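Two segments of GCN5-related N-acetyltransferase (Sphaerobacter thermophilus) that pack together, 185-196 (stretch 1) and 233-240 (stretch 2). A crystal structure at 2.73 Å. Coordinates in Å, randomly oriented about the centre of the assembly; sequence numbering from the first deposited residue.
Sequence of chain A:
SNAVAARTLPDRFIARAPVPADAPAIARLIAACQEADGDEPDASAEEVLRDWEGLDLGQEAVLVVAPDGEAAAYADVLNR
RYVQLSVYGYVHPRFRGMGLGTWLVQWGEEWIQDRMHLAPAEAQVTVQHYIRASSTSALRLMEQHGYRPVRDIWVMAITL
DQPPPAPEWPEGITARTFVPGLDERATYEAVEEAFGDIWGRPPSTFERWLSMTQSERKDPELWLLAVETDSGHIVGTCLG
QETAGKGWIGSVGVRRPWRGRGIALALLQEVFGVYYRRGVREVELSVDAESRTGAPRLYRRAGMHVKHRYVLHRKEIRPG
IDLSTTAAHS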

ATOM      1  N   ARG A 185     -13.893   5.693 -19.218  1.00 69.82           N
ATOM      2  CA  ARG A 185     -13.470   7.082 -19.081  1.00 75.48           C
ATOM      3  C   ARG A 185     -14.184   7.758 -17.926  1.00 74.42           C
ATOM      4  O   ARG A 185     -13.572   8.499 -17.170  1.00 78.99           O
ATOM      5  N   ALA A 186     -15.476   7.481 -17.791  1.00 69.01           N
ATOM      6  CA  ALA A 186     -16.314   8.134 -16.794  1.00 64.91           C
ATOM      7  C   ALA A 186     -15.886   7.781 -15.383  1.00 68.15           C
ATOM      8  O   ALA A 186     -15.947   8.615 -14.487  1.00 78.36           O
ATOM      9  N   THR A 187     -15.471   6.531 -15.201  1.00 61.83           N
ATOM     10  CA  THR A 187     -15.039   6.013 -13.912  1.00 64.81           C
ATOM     11  C   THR A 187     -13.718   6.631 -13.542  1.00 71.57           C
ATOM     12  O   THR A 187     -13.497   7.054 -12.412  1.00 72.90           O
ATOM     13  N   TYR A 188     -12.830   6.665 -14.520  1.00 74.78           N
ATOM     14  CA  TYR A 188     -11.554   7.322 -14.363  1.00 72.23           C
ATOM     15  C   TYR A 188     -11.678   8.789 -13.912  1.00 69.64           C
ATOM     16  O   TYR A 188     -10.897   9.252 -13.084  1.00 75.43           O
ATOM     17  N   GLU A 189     -12.639   9.520 -14.466  1.00 57.69           N
ATOM     18  CA  GLU A 189     -12.810  10.932 -14.123  1.00 72.05           C
ATOM     19  C   GLU A 189     -13.273  11.100 -12.688  1.00 73.92           C
ATOM     20  O   GLU A 189     -12.894  12.043 -11.998  1.00 73.53           O
ATOM     21  N   ALA A 190     -14.113  10.175 -12.258  1.00 73.85           N
ATOM     22  CA  ALA A 190     -14.678  10.221 -10.927  1.00 67.05           C
ATOM     23  C   ALA A 190     -13.611   9.885  -9.904  1.00 64.50           C
ATOM     24  O   ALA A 190     -13.600  10.443  -8.819  1.00 64.52           O
ATOM     25  N   VAL A 191     -12.713   8.975 -10.263  1.00 67.42           N
ATOM     26  CA  VAL A 191     -11.621   8.563  -9.387  1.00 66.25           C
ATOM     27  C   VAL A 191     -10.576   9.671  -9.252  1.00 74.94           C
ATOM     28  O   VAL A 191     -10.027   9.892  -8.176  1.00 69.54           O
ATOM     29  N   GLU A 192     -10.309  10.377 -10.346  1.00 87.78           N
ATOM     30  CA  GLU A 192      -9.259  11.388 -10.345  1.00 96.80           C
ATOM     31  C   GLU A 192      -9.718  12.637  -9.644  1.00100.70           C
ATOM     32  O   GLU A 192      -8.919  13.482  -9.260  1.00102.46           O
ATOM     33  N   GLU A 193     -11.025  12.741  -9.484  1.00102.66           N
ATOM     34  CA  GLU A 193     -11.655  13.881  -8.848  1.00 99.43           C
ATOM     35  C   GLU A 193     -11.838  13.573  -7.373  1.00102.75           C
ATOM     36  O   GLU A 193     -11.319  14.290  -6.516  1.00103.97           O
ATOM     37  N   ALA A 194     -12.605  12.515  -7.096  1.00102.78           N
ATOM     38  CA  ALA A 194     -12.910  12.069  -5.735  1.00 97.84           C
ATOM     39  C   ALA A 194     -11.659  11.951  -4.888  1.00 92.91           C
ATOM     40  O   ALA A 194     -11.671  12.227  -3.689  1.00 99.03           O
ATOM     41  N   PHE A 195     -10.578  11.526  -5.515  1.00113.05           N
ATOM     42  CA  PHE A 195      -9.348  11.351  -4.787  1.00115.20           C
ATOM     43  C   PHE A 195      -8.364  12.479  -5.051  1.00121.37           C
ATOM     44  O   PHE A 195      -8.027  13.209  -4.125  1.00124.68           O
ATOM     45  N   GLY A 196      -7.916  12.613  -6.297  1.00124.01           N
ATOM     46  CA  GLY A 196      -6.997  13.671  -6.686  1.00126.71           C
ATOM     47  C   GLY A 196      -7.167  14.965  -5.904  1.00131.41           C
ATOM     48  O   GLY A 196      -6.683  16.024  -6.287  1.00138.08           O
ATOM     49  N   HIS A 233     -24.830   9.750 -13.464  1.00 63.46           N
ATOM     50  CA  HIS A 233     -23.510  10.304 -13.270  1.00 65.12           C
ATOM     51  C   HIS A 233     -22.874   9.630 -12.088  1.00 63.05           C
ATOM     52  O   HIS A 233     -23.548   9.311 -11.098  1.00 62.09           O
ATOM     53  N   ILE A 234     -21.568   9.418 -12.183  1.00 62.21           N
ATOM     54  CA  ILE A 234     -20.892   8.636 -11.171  1.00 62.37           C
ATOM     55  C   ILE A 234     -20.545   9.600 -10.056  1.00 63.51           C
ATOM     56  O   ILE A 234     -19.791  10.553 -10.263  1.00 69.79           O
ATOM     57  N   VAL A 235     -21.155   9.382  -8.891  1.00 51.16           N
ATOM     58  CA  VAL A 235     -20.884  10.209  -7.726  1.00 49.28           C
ATOM     59  C   VAL A 235     -19.902   9.569  -6.757  1.00 56.54           C
ATOM     60  O   VAL A 235     -19.474  10.204  -5.796  1.00 66.38           O
ATOM     61  N   GLY A 236     -19.511   8.329  -7.018  1.00 57.18           N
ATOM     62  CA  GLY A 236     -18.685   7.601  -6.066  1.00 51.33           C
ATOM     63  C   GLY A 236     -18.186   6.310  -6.667  1.00 54.83           C
ATOM     64  O   GLY A 236     -18.777   5.825  -7.614  1.00 64.34           O
ATOM     65  N   THR A 237     -17.097   5.757  -6.136  1.00 55.60           N
ATOM     66  CA  THR A 237     -16.550   4.494  -6.633  1.00 55.75           C
ATOM     67  C   THR A 237     -15.993   3.679  -5.489  1.00 60.70           C
ATOM     68  O   THR A 237     -15.509   4.227  -4.497  1.00 63.87           O
ATOM     69  N   CYS A 238     -16.109   2.363  -5.623  1.00 54.66           N
ATOM     70  CA  CYS A 238     -15.342   1.460  -4.815  1.00 48.73           C
ATOM     71  C   CYS A 238     -14.779   0.411  -5.751  1.00 54.09           C
ATOM     72  O   CYS A 238     -15.518  -0.431  -6.258  1.00 56.29           O
ATOM     73  N   LEU A 239     -13.465   0.401  -5.934  1.00 55.77           N
ATOM     74  CA  LEU A 239     -12.902  -0.517  -6.888  1.00 50.47           C
ATOM     75  C   LEU A 239     -12.119  -1.575  -6.143  1.00 55.11           C
ATOM     76  O   LEU A 239     -10.999  -1.352  -5.669  1.00 57.26           O
ATOM     77  N   GLY A 240     -12.713  -2.763  -6.105  1.00 54.47           N
ATOM     78  CA  GLY A 240     -12.118  -3.896  -5.437  1.00 48.64           C
ATOM     79  C   GLY A 240     -11.389  -4.760  -6.436  1.00 57.31           C
ATOM     80  O   GLY A 240     -11.573  -4.660  -7.660  1.00 64.23           O
TER

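A helix laid almost square across a strand, at 87° with 8.2 Å between the axes, brings its side chains to the strand along a short crossing, and here that crossing is held without a single hydrogen bond or salt bridge between the two segments. The general principle is that small residues on the helix let the backbones come close. Ala-190 points toward the strand, and its CB lies 3.4 Å from CG2 of Ile-234, the tightest contact of the set; the same methyl is 4.2 Å from CG2 of Thr-237. One turn earlier, Ala-186 CB meets Ile-234 CD1 at 3.7 Å, so Ile-234, with chi1 in m and chi2 between wells at 139°, bridges two alanines one helical turn apart.

Ile-234, Thr-237 and Leu-239 point toward the helix and Val-235 and Cys-238 away; regular alternation holds from Thr-237 to Leu-239 but is interrupted at Val-235, whose psi is near 0°, and Gly-236. Val-191 (t) leaves the helix sideways, yet its CG2 reaches both Thr-237 OG1 and Leu-239 CD1 at 3.8 Å; Leu-239 adopts m,t. Thr-237, in p, also places OG1 3.8 Å from CE2 of Phe-195 (chi1 m), near the plane of the ring at its edge. Tyr-188 (t), whose CA-to-CB bond points away from the strand, has its OH hydrogen-bonded elsewhere in the structure.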

ATOM      1  CB  ARG A 185     -13.714   7.857 -20.380  1.00 81.78           C
ATOM      2  CG  ARG A 185     -13.341   9.353 -20.341  1.00 88.99           C
ATOM      3  CD  ARG A 185     -12.024   9.656 -21.094  1.00103.99           C
ATOM      4  NE  ARG A 185     -11.606  11.058 -20.973  1.00115.16           N
ATOM      5  CZ  ARG A 185     -10.780  11.529 -20.037  1.00118.49           C
ATOM      6  NH1 ARG A 185     -10.268  10.712 -19.130  1.00117.10           N
ATOM      7  NH2 ARG A 185     -10.459  12.819 -20.006  1.00118.88           N
ATOM      8  CB  ALA A 186     -17.750   7.749 -17.002  1.00 53.23           C
ATOM      9  CB  THR A 187     -14.821   4.507 -13.982  1.00 60.93           C
ATOM     10  OG1 THR A 187     -16.087   3.845 -13.965  1.00 62.84           O
ATOM     11  CG2 THR A 187     -14.010   4.036 -12.809  1.00 57.82           C
ATOM     12  CB  TYR A 188     -10.788   7.255 -15.676  1.00 72.72           C
ATOM     13  CG  TYR A 188      -9.639   8.214 -15.691  1.00 81.24           C
ATOM     14  CD1 TYR A 188      -8.485   7.937 -14.974  1.00 82.98           C
ATOM     15  CD2 TYR A 188      -9.713   9.420 -16.394  1.00 79.90           C
ATOM     16  CE1 TYR A 188      -7.425   8.815 -14.972  1.00 84.24           C
ATOM     17  CE2 TYR A 188      -8.653  10.300 -16.402  1.00 76.91           C
ATOM     18  CZ  TYR A 188      -7.516   9.993 -15.682  1.00 81.98           C
ATOM     19  OH  TYR A 188      -6.452  10.856 -15.669  1.00 88.37           O
ATOM     20  CB  GLU A 189     -13.812  11.609 -15.062  1.00 69.33           C
ATOM     21  CG  GLU A 189     -13.292  11.813 -16.468  1.00 77.15           C
ATOM     22  CD  GLU A 189     -14.353  12.352 -17.420  1.00 96.00           C
ATOM     23  OE1 GLU A 189     -15.559  12.342 -17.063  1.00 98.61           O
ATOM     24  OE2 GLU A 189     -13.973  12.791 -18.532  1.00105.69           O
ATOM     25  CB  ALA A 190     -15.827   9.261 -10.829  1.00 63.04           C
ATOM     26  CB  VAL A 191     -10.941   7.267  -9.898  1.00 58.65           C
ATOM     27  CG1 VAL A 191      -9.698   6.948  -9.093  1.00 57.33           C
ATOM     28  CG2 VAL A 191     -11.889   6.095  -9.827  1.00 56.14           C
ATOM     29  CB  GLU A 192      -8.813  11.717 -11.764  1.00110.15           C
ATOM     30  CG  GLU A 192      -7.745  10.776 -12.283  1.00128.88           C
ATOM     31  CD  GLU A 192      -6.492  10.759 -11.412  1.00141.73           C
ATOM     32  OE1 GLU A 192      -5.647  11.669 -11.567  1.00146.24           O
ATOM     33  OE2 GLU A 192      -6.356   9.837 -10.574  1.00142.03           O
ATOM     34  CB  GLU A 193     -12.987  14.191  -9.519  1.00 97.56           C
ATOM     35  CG  GLU A 193     -13.783  15.284  -8.845  1.00104.54           C
ATOM     36  CD  GLU A 193     -15.077  15.589  -9.578  1.00110.63           C
ATOM     37  OE1 GLU A 193     -15.174  15.245 -10.777  1.00114.35           O
ATOM     38  OE2 GLU A 193     -15.997  16.167  -8.957  1.00109.31           O
ATOM     39  CB  ALA A 194     -13.650  10.730  -5.756  1.00 95.88           C
ATOM     40  CB  PHE A 195      -8.787   9.949  -5.025  1.00113.34           C
ATOM     41  CG  PHE A 195      -9.786   8.867  -4.731  1.00109.47           C
ATOM     42  CD1 PHE A 195     -10.181   8.610  -3.429  1.00108.04           C
ATOM     43  CD2 PHE A 195     -10.366   8.144  -5.758  1.00106.53           C
ATOM     44  CE1 PHE A 195     -11.117   7.641  -3.162  1.00108.10           C
ATOM     45  CE2 PHE A 195     -11.300   7.170  -5.497  1.00103.57           C
ATOM     46  CZ  PHE A 195     -11.678   6.920  -4.199  1.00106.78           C
ATOM     47  CB  HIS A 233     -23.593  11.809 -13.041  1.00 81.89           C
ATOM     48  CG  HIS A 233     -23.442  12.609 -14.295  1.00112.33           C
ATOM     49  ND1 HIS A 233     -22.606  13.702 -14.382  1.00125.61           N
ATOM     50  CD2 HIS A 233     -23.998  12.465 -15.522  1.00123.49           C
ATOM     51  CE1 HIS A 233     -22.664  14.202 -15.603  1.00131.94           C
ATOM     52  NE2 HIS A 233     -23.500  13.470 -16.316  1.00130.91           N
ATOM     53  CB  ILE A 234     -19.652   7.932 -11.780  1.00 49.87           C
ATOM     54  CG1 ILE A 234     -20.120   6.761 -12.649  1.00 52.71           C
ATOM     55  CG2 ILE A 234     -18.742   7.440 -10.710  1.00 49.92           C
ATOM     56  CD1 ILE A 234     -19.371   6.606 -13.931  1.00 45.11           C
ATOM     57  CB  VAL A 235     -22.175  10.576  -6.958  1.00 50.61           C
ATOM     58  CG1 VAL A 235     -23.202  11.130  -7.911  1.00 44.13           C
ATOM     59  CG2 VAL A 235     -22.716   9.370  -6.185  1.00 40.26           C
ATOM     60  CB  THR A 237     -15.389   4.693  -7.644  1.00 58.89           C
ATOM     61  OG1 THR A 237     -14.286   5.322  -6.981  1.00 66.01           O
ATOM     62  CG2 THR A 237     -15.817   5.528  -8.867  1.00 57.40           C
ATOM     63  CB  CYS A 238     -16.267   0.796  -3.809  1.00 48.66           C
ATOM     64  SG  CYS A 238     -15.468  -0.095  -2.485  1.00 55.34           S
ATOM     65  CB  LEU A 239     -12.026   0.241  -7.870  1.00 56.80           C
ATOM     66  CG  LEU A 239     -12.622   1.568  -8.363  1.00 61.28           C
ATOM     67  CD1 LEU A 239     -11.675   2.316  -9.284  1.00 58.85           C
ATOM     68  CD2 LEU A 239     -13.971   1.355  -9.062  1.00 62.88           C
TER